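Local coordinates for probable transcriptional regulator (Pseudomonas aeruginosa, PDB 2ESN), which is probably a LysR-type transcriptional regulator that binds DNA through an N-terminal winged helix-turn-helix domain and senses a small molecule through its C-terminal domain, at the interface of chains A and B and the interface of chains A and C. Numbering follows the deposited sequence. Chains: chain A/B/C, probable transcriptional regulator.

Contact 1: the interface of chains A and B. Residues chain A 207, 210-212, 232; chain B 133, 135.
B:Arg133 reaches across to the loop A:Asn210-A:Glu211, where two backbone carbonyl oxygens accept N-H groups of its guanidinium. B:Arg133 NH1 donates to A:Asn210 O at 2.6 Å, and B:Arg133 NH2 donates to A:Glu211 O at 2.8 Å. Both donors come from above the carbonyl planes; A:Asn210 O lies in the guanidinium plane, A:Glu211 O is tilted from it. With CG anti to the backbone N (chi1 174°), the arginine is extended as far as NE, then turned at chi4 (72°) to span both oxygens.

A second polar approach is doubtful as modelled: A:Gln232 NE2 sits 3.0 Å from B:Arg133 NH2, so two N-H groups face each other. The amide and guanidinium planes are 71° apart; exchanging the amide N and O would offer an acceptor. A longer-range charge may add to the grip, since A:Asp212 OD2 lies 4.4 Å from B:Arg133 NH1.

In the backbone, a parallel beta bridge pairs A:Gln232, in strand 228-233, with B:Arg133 of strand 131-135.

The remaining contact is packing. The side-chain amide of A:Asn210 lies across B:Val135 at about a right angle, A:Asn210 CG 3.7 Å from B:Val135 CB. This patch joins two sensor domains in what is probably the dimer typical of the LysR family.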
loop_
_atom_site.group_PDB
_atom_site.type_symbol
_atom_site.label_atom_id
_atom_site.label_comp_id
_atom_site.label_asym_id
_atom_site.label_seq_id
_atom_site.Cartn_x
_atom_site.Cartn_y
_atom_site.Cartn_z
ATOM N N THR A 207 -4.178 -23.212 11.156
ATOM C CA THR A 207 -4.568 -21.790 11.180
ATOM C C THR A 207 -4.438 -21.221 9.786
ATOM O O THR A 207 -3.455 -20.507 9.462
ATOM C CB THR A 207 -3.660 -21.030 12.167
ATOM O OG1 THR A 207 -2.282 -21.340 11.875
ATOM C CG2 THR A 207 -3.933 -21.501 13.567
ATOM N N ASN A 210 -3.446 -17.567 9.394
ATOM C CA ASN A 210 -2.534 -17.045 10.465
ATOM C C ASN A 210 -3.284 -16.566 11.718
ATOM O O ASN A 210 -2.795 -15.699 12.498
ATOM C CB ASN A 210 -1.617 -15.927 9.915
ATOM C CG ASN A 210 -0.796 -16.387 8.675
ATOM O OD1 ASN A 210 -0.495 -17.574 8.510
ATOM N ND2 ASN A 210 -0.466 -15.436 7.809
ATOM N N GLU A 211 -4.405 -17.215 12.012
ATOM C CA GLU A 211 -5.016 -16.819 13.255
ATOM C C GLU A 211 -4.283 -17.353 14.483
ATOM O O GLU A 211 -3.415 -18.278 14.367
ATOM C CB GLU A 211 -6.549 -16.975 13.225
ATOM C CG GLU A 211 -7.278 -18.167 12.729
ATOM C CD GLU A 211 -7.147 -18.614 11.214
ATOM O OE1 GLU A 211 -8.170 -18.750 10.537
ATOM O OE2 GLU A 211 -6.051 -18.907 10.711
ATOM N N ASP A 212 -4.558 -16.754 15.656
ATOM C CA ASP A 212 -3.892 -17.155 16.871
ATOM C C ASP A 212 -4.521 -18.379 17.513
ATOM O O ASP A 212 -4.051 -18.845 18.500
ATOM C CB ASP A 212 -3.781 -15.995 17.826
ATOM C CG ASP A 212 -2.831 -14.977 17.328
ATOM O OD1 ASP A 212 -1.728 -14.955 17.835
ATOM O OD2 ASP A 212 -3.184 -14.246 16.369
ATOM N N GLN A 232 1.166 -24.603 15.331
ATOM C CA GLN A 232 0.129 -24.002 14.429
ATOM C C GLN A 232 0.766 -23.891 13.100
ATOM O O GLN A 232 1.954 -23.556 13.030
ATOM C CB GLN A 232 -0.211 -22.525 14.918
ATOM C CG GLN A 232 -0.968 -22.620 16.243
ATOM C CD GLN A 232 -1.196 -21.250 16.936
ATOM O OE1 GLN A 232 -2.163 -21.068 17.688
ATOM N NE2 GLN A 232 -0.340 -20.368 16.726
ATOM N N ARG B 133 5.191 -21.840 15.403
ATOM C CA ARG B 133 4.061 -21.260 14.727
ATOM C C ARG B 133 4.564 -20.894 13.334
ATOM O O ARG B 133 5.475 -20.120 13.197
ATOM C CB ARG B 133 3.578 -20.009 15.475
ATOM C CG ARG B 133 2.425 -19.235 14.668
ATOM C CD ARG B 133 2.033 -18.004 15.554
ATOM N NE ARG B 133 1.271 -17.041 14.745
ATOM C CZ ARG B 133 0.040 -17.205 14.318
ATOM N NH1 ARG B 133 -0.524 -16.273 13.575
ATOM N NH2 ARG B 133 -0.623 -18.316 14.557
ATOM N N VAL B 135 3.582 -19.449 9.572
ATOM C CA VAL B 135 2.628 -18.472 8.997
ATOM C C VAL B 135 2.912 -18.299 7.508
ATOM O O VAL B 135 4.060 -18.445 7.059
ATOM C CB VAL B 135 2.699 -17.054 9.709
ATOM C CG1 VAL B 135 2.500 -17.193 11.269
ATOM C CG2 VAL B 135 4.005 -16.307 9.377
#

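Contact 2: the interface of chains A and B. Residues chain A 159-160, 162; chain B 62.
B:Asn62, in the turn between strands 57-60 and 63-66, puts its amide among three glutamates of a loop in chain A, and it buries more surface than any of them. These strands form the wing of the winged helix-turn-helix domain, whereas the loop belongs to the sensor domain of the partner. CG is anti to the carbonyl carbon (chi1 -55°), which carries the amide toward the chain A loop; chi2 (-23°) sets its turn.

A:Glu160 meets the oxygen end through its aliphatic stem: B:Asn62 OD1 lies 3.3 Å from A:Glu160 CB. The glutamate chain bends at chi2 (-60°), and CB and CG make the contact.

A:Glu162 lies on the nitrogen end, where its CG is 3.6 Å from B:Asn62 ND2 and the two side chains cross at about a right angle. Its extended chain carries the carboxylate back to its own loop. There A:Glu162 OE1 accepts A:Glu159 N at 2.9 Å through the anti lone pair, bracing the turn that faces the asparagine.

The small patch brings a DNA-binding wing against the partner's sensor domain and may influence how the DNA-binding domain is placed.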
loop_
_atom_site.group_PDB
_atom_site.type_symbol
_atom_site.label_atom_id
_atom_site.label_comp_id
_atom_site.label_asym_id
_atom_site.label_seq_id
_atom_site.Cartn_x
_atom_site.Cartn_y
_atom_site.Cartn_z
ATOM N N GLU A 159 -18.269 -20.800 9.912
ATOM C CA GLU A 159 -17.970 -21.170 11.279
ATOM C C GLU A 159 -19.133 -20.750 12.194
ATOM O O GLU A 159 -19.456 -19.575 12.261
ATOM C CB GLU A 159 -16.663 -20.482 11.746
ATOM C CG GLU A 159 -16.126 -21.057 13.069
ATOM C CD GLU A 159 -14.844 -20.364 13.628
ATOM O OE1 GLU A 159 -14.659 -20.454 14.868
ATOM O OE2 GLU A 159 -14.035 -19.776 12.847
ATOM N N GLU A 160 -19.762 -21.696 12.887
ATOM C CA GLU A 160 -20.795 -21.347 13.895
ATOM C C GLU A 160 -21.906 -20.432 13.329
ATOM O O GLU A 160 -22.296 -19.424 13.974
ATOM C CB GLU A 160 -20.154 -20.717 15.173
ATOM C CG GLU A 160 -19.292 -21.693 15.976
ATOM C CD GLU A 160 -20.098 -22.893 16.470
ATOM O OE1 GLU A 160 -19.567 -24.051 16.509
ATOM O OE2 GLU A 160 -21.292 -22.644 16.810
ATOM N N GLU A 162 -21.843 -18.044 11.073
ATOM C CA GLU A 162 -21.540 -16.625 10.784
ATOM C C GLU A 162 -22.469 -16.131 9.711
ATOM O O GLU A 162 -22.830 -16.881 8.777
ATOM C CB GLU A 162 -20.144 -16.375 10.182
ATOM C CG GLU A 162 -18.913 -16.978 10.837
ATOM C CD GLU A 162 -17.715 -17.030 9.845
ATOM O OE1 GLU A 162 -17.304 -18.139 9.411
ATOM O OE2 GLU A 162 -17.212 -15.940 9.477
ATOM N N ASN B 62 -19.685 -15.083 17.646
ATOM C CA ASN B 62 -18.312 -15.672 17.894
ATOM C C ASN B 62 -17.256 -14.752 18.641
ATOM O O ASN B 62 -16.677 -15.124 19.652
ATOM C CB ASN B 62 -17.672 -16.027 16.530
ATOM C CG ASN B 62 -18.532 -16.947 15.696
ATOM O OD1 ASN B 62 -19.379 -17.672 16.232
ATOM N ND2 ASN B 62 -18.330 -16.921 14.367
#

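Contact 3: the interface of chains A and B. Residues chain A 116-117, 120-121, 124; chain B 242, 245-246, 248.
A:Met120 crosses B:Leu242 at a slant and reaches on to B:Phe248, where helix 109-126 of one LysR-type sensor domain packs on the end of helix 236-244 of the other. The methionine is bent at chi2 and chi3. A:Met120 CB rests 3.8 Å from B:Leu242 CD1. The terminal methyl, A:Met120 CE, meets B:Phe248 CE2 at 4.0 Å, the two side chains crossing at about a right angle. A:Gln124 CB comes to B:Phe248 CZ at 3.9 Å from above the ring plane, on the threonine side.

Beyond that stem the glutamine runs extended and lays its amide slantwise beside B:Thr246. Its CG occupies the position between backbone N and carbonyl carbon (chi1 67°), which brings A:Gln124 NE2 back to A:Asn121 O at 3.0 Å, a bond that fixes the turn of the amide beside the threonine.

B:Thr246 turns its CG2 methyl toward the helix backbone, 3.6 Å from A:Met120 C, while its OG1 points away to B:Leu242 O and also accepts B:Phe248 N. The threonine CB covers one face of the phenylalanine ring near its rim; these bonds and this packing may help fix the ring.

On the other flank A:Asn121 extends, CG anti to the backbone N (chi1 172°), and A:Asn121 ND2 donates to B:Ser245 O at 2.9 Å, with the oxygen close to the amide plane. Beside it, A:Pro117 CB lies 3.8 Å from B:Ser245 CB.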
loop_
_atom_site.group_PDB
_atom_site.type_symbol
_atom_site.label_atom_id
_atom_site.label_comp_id
_atom_site.label_asym_id
_atom_site.label_seq_id
_atom_site.Cartn_x
_atom_site.Cartn_y
_atom_site.Cartn_z
ATOM N N LEU A 116 -9.813 -28.942 -6.551
ATOM C CA LEU A 116 -9.113 -29.025 -7.814
ATOM C C LEU A 116 -9.102 -30.393 -8.502
ATOM O O LEU A 116 -9.365 -30.441 -9.680
ATOM C CB LEU A 116 -7.692 -28.429 -7.702
ATOM C CG LEU A 116 -7.593 -26.903 -7.533
ATOM C CD1 LEU A 116 -6.124 -26.479 -7.570
ATOM C CD2 LEU A 116 -8.342 -26.153 -8.597
ATOM N N PRO A 117 -8.745 -31.482 -7.795
ATOM C CA PRO A 117 -8.663 -32.803 -8.467
ATOM C C PRO A 117 -9.946 -33.184 -9.227
ATOM O O PRO A 117 -9.867 -33.385 -10.440
ATOM C CB PRO A 117 -8.319 -33.762 -7.309
ATOM C CG PRO A 117 -7.501 -32.821 -6.301
ATOM C CD PRO A 117 -8.330 -31.564 -6.363
ATOM N N MET A 120 -11.033 -30.209 -12.026
ATOM C CA MET A 120 -10.168 -30.187 -13.219
ATOM C C MET A 120 -10.069 -31.528 -13.959
ATOM O O MET A 120 -9.699 -31.554 -15.132
ATOM C CB MET A 120 -8.774 -29.680 -12.873
ATOM C CG MET A 120 -8.731 -28.285 -12.239
ATOM S SD MET A 120 -9.496 -26.908 -13.049
ATOM C CE MET A 120 -8.636 -26.870 -14.519
ATOM N N ASN A 121 -10.339 -32.635 -13.267
ATOM C CA ASN A 121 -10.462 -33.864 -13.993
ATOM C C ASN A 121 -11.514 -33.695 -15.150
ATOM O O ASN A 121 -11.335 -34.200 -16.250
ATOM C CB ASN A 121 -10.820 -34.984 -13.071
ATOM C CG ASN A 121 -11.139 -36.267 -13.839
ATOM O OD1 ASN A 121 -12.297 -36.607 -14.036
ATOM N ND2 ASN A 121 -10.105 -36.970 -14.265
ATOM N N GLN A 124 -10.741 -30.199 -17.658
ATOM C CA GLN A 124 -9.617 -30.321 -18.607
ATOM C C GLN A 124 -10.081 -30.767 -20.032
ATOM O O GLN A 124 -9.442 -30.458 -21.048
ATOM C CB GLN A 124 -8.562 -31.280 -18.082
ATOM C CG GLN A 124 -9.049 -32.716 -18.011
ATOM C CD GLN A 124 -7.975 -33.703 -17.569
ATOM O OE1 GLN A 124 -6.768 -33.505 -17.786
ATOM N NE2 GLN A 124 -8.418 -34.749 -16.895
ATOM N N LEU B 242 -3.803 -32.860 -7.521
ATOM C CA LEU B 242 -4.240 -32.360 -8.805
ATOM C C LEU B 242 -3.571 -33.133 -10.014
ATOM O O LEU B 242 -4.268 -33.580 -10.911
ATOM C CB LEU B 242 -3.976 -30.828 -8.898
ATOM C CG LEU B 242 -4.201 -30.181 -10.252
ATOM C CD1 LEU B 242 -5.631 -30.356 -10.801
ATOM C CD2 LEU B 242 -3.799 -28.713 -10.185
ATOM N N SER B 245 -5.068 -36.603 -10.736
ATOM C CA SER B 245 -6.463 -36.715 -11.174
ATOM C C SER B 245 -6.668 -36.049 -12.507
ATOM O O SER B 245 -7.812 -35.830 -12.915
ATOM C CB SER B 245 -7.432 -36.040 -10.158
ATOM O OG SER B 245 -7.796 -36.908 -9.069
ATOM N N THR B 246 -5.587 -35.645 -13.150
ATOM C CA THR B 246 -5.683 -34.977 -14.448
ATOM C C THR B 246 -4.540 -35.414 -15.360
ATOM O O THR B 246 -3.620 -36.161 -14.970
ATOM C CB THR B 246 -5.562 -33.403 -14.334
ATOM O OG1 THR B 246 -4.285 -33.089 -13.788
ATOM C CG2 THR B 246 -6.679 -32.777 -13.487
ATOM N N PHE B 248 -2.450 -33.181 -16.427
ATOM C CA PHE B 248 -1.466 -32.103 -16.222
ATOM C C PHE B 248 -0.142 -32.613 -15.700
ATOM O O PHE B 248 -0.063 -33.599 -14.921
ATOM C CB PHE B 248 -1.989 -31.002 -15.244
ATOM C CG PHE B 248 -3.320 -30.396 -15.642
ATOM C CD1 PHE B 248 -3.723 -30.363 -16.968
ATOM C CD2 PHE B 248 -4.145 -29.790 -14.674
ATOM C CE1 PHE B 248 -4.954 -29.777 -17.361
ATOM C CE2 PHE B 248 -5.367 -29.159 -15.065
ATOM C CZ PHE B 248 -5.777 -29.173 -16.394
#

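Contact 4: the interface of chains A and C. Residues chain A 81, 84-85, 88; chain C 7, 10, 12, 15.
The backbone oxygen A:Leu81 O is approached by the C:Leu7 CD2 methyl at 3.9 Å and lies 3.0 Å from A:Gly85 N, one turn on in helix 68-87. This is the long linker helix of a LysR-type regulator, and C:Leu7 belongs to the N-terminal region leading into the partner's winged helix-turn-helix domain.

The two branches of C:Leu7 divide between A:Gly85 and A:Leu84. C:Leu7 CD2 comes down on the bare backbone of A:Gly85, 3.7 Å from its CA, where the lack of a side chain lets the methyl sit close to the main chain. CD1 of C:Leu7 lies on the A:Leu84 side, 3.6 Å from A:Leu84 CB. The fit of C:Leu7 to A:Leu88 is doubtful as modelled.

A:Leu84 directs its branched end outward, away from C:Leu7. With CG anti to the carbonyl carbon (chi1 -69°), it meets C:Leu15 of helix 14-24 tip to tip, A:Leu84 CD1 and C:Leu15 CD1 being 3.8 Å apart. C:Leu12 borders this pair more loosely.

Past the end of the helix, A:Leu88 CD1 lies 4.0 Å from C:Leu10 CD2, the side chains meeting at a slant.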
loop_
_atom_site.group_PDB
_atom_site.type_symbol
_atom_site.label_atom_id
_atom_site.label_comp_id
_atom_site.label_asym_id
_atom_site.label_seq_id
_atom_site.Cartn_x
_atom_site.Cartn_y
_atom_site.Cartn_z
ATOM N N LEU A 81 -2.505 -1.847 -29.278
ATOM C CA LEU A 81 -3.590 -2.773 -29.652
ATOM C C LEU A 81 -3.650 -3.966 -28.719
ATOM O O LEU A 81 -4.736 -4.487 -28.442
ATOM C CB LEU A 81 -3.512 -3.215 -31.119
ATOM C CG LEU A 81 -3.801 -2.051 -32.095
ATOM C CD1 LEU A 81 -3.409 -2.433 -33.538
ATOM C CD2 LEU A 81 -5.241 -1.639 -32.011
ATOM N N LEU A 84 -5.363 -2.626 -25.520
ATOM C CA LEU A 84 -6.797 -2.528 -25.774
ATOM C C LEU A 84 -7.481 -3.909 -25.745
ATOM O O LEU A 84 -8.450 -4.091 -25.019
ATOM C CB LEU A 84 -7.065 -1.794 -27.097
ATOM C CG LEU A 84 -6.718 -0.299 -27.082
ATOM C CD1 LEU A 84 -7.331 0.358 -28.273
ATOM C CD2 LEU A 84 -7.235 0.375 -25.779
ATOM N N GLY A 85 -6.964 -4.867 -26.533
ATOM C CA GLY A 85 -7.536 -6.222 -26.629
ATOM C C GLY A 85 -7.570 -6.933 -25.292
ATOM O O GLY A 85 -8.565 -7.581 -24.954
ATOM N N LEU A 88 -10.425 -5.468 -23.068
ATOM C CA LEU A 88 -11.746 -5.824 -23.522
ATOM C C LEU A 88 -12.038 -7.315 -23.415
ATOM O O LEU A 88 -13.129 -7.758 -23.785
ATOM C CB LEU A 88 -11.941 -5.393 -24.974
ATOM C CG LEU A 88 -11.924 -3.908 -25.355
ATOM C CD1 LEU A 88 -11.615 -3.768 -26.820
ATOM C CD2 LEU A 88 -13.292 -3.351 -25.047
ATOM N N LEU C 7 -11.640 -5.376 -30.627
ATOM C CA LEU C 7 -11.233 -4.165 -31.353
ATOM C C LEU C 7 -11.951 -3.934 -32.679
ATOM O O LEU C 7 -12.117 -2.785 -33.138
ATOM C CB LEU C 7 -9.722 -4.177 -31.613
ATOM C CG LEU C 7 -8.775 -4.012 -30.429
ATOM C CD1 LEU C 7 -9.493 -3.513 -29.181
ATOM C CD2 LEU C 7 -8.093 -5.312 -30.173
ATOM N N LEU C 10 -15.792 -2.540 -32.387
ATOM C CA LEU C 10 -15.808 -1.269 -31.633
ATOM C C LEU C 10 -15.210 -0.006 -32.365
ATOM O O LEU C 10 -14.148 -0.052 -33.012
ATOM C CB LEU C 10 -15.137 -1.513 -30.268
ATOM C CG LEU C 10 -15.044 -0.441 -29.199
ATOM C CD1 LEU C 10 -16.391 -0.177 -28.514
ATOM C CD2 LEU C 10 -13.971 -0.891 -28.213
ATOM N N LEU C 12 -13.078 2.565 -32.015
ATOM C CA LEU C 12 -11.965 2.861 -31.161
ATOM C C LEU C 12 -11.802 4.336 -30.795
ATOM O O LEU C 12 -11.191 4.659 -29.779
ATOM C CB LEU C 12 -10.676 2.356 -31.850
ATOM C CG LEU C 12 -10.173 0.959 -31.473
ATOM C CD1 LEU C 12 -11.279 -0.003 -31.177
ATOM C CD2 LEU C 12 -9.119 0.392 -32.437
ATOM N N LEU C 15 -13.029 5.233 -27.293
ATOM C CA LEU C 15 -12.118 5.018 -26.165
ATOM C C LEU C 15 -11.442 6.297 -25.622
ATOM O O LEU C 15 -11.151 6.377 -24.424
ATOM C CB LEU C 15 -11.110 3.894 -26.478
ATOM C CG LEU C 15 -11.787 2.536 -26.720
ATOM C CD1 LEU C 15 -10.766 1.459 -27.028
ATOM C CD2 LEU C 15 -12.691 2.117 -25.522
#

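Contacts 1, 2 and 3 join chains A and B, while contact 4 joins A to C. Contacts 1 and 3 lie about 29 Å apart between their C-alpha centres. They share the sensor domains: strand 131-135 and helix 109-126 of one chain meet strand 228-233 and helix 236-244 of the other, with roles exchanged by the two-fold. Contact 2, about 18 Å from contact 1, adds the DNA-binding wing. Contact 4 stands about 46 Å from contacts 1 and 2 and pairs DNA-binding regions with a different partner. Chain A thus uses separate surfaces to link two neighbours, consistent with the four-chain deposited assembly.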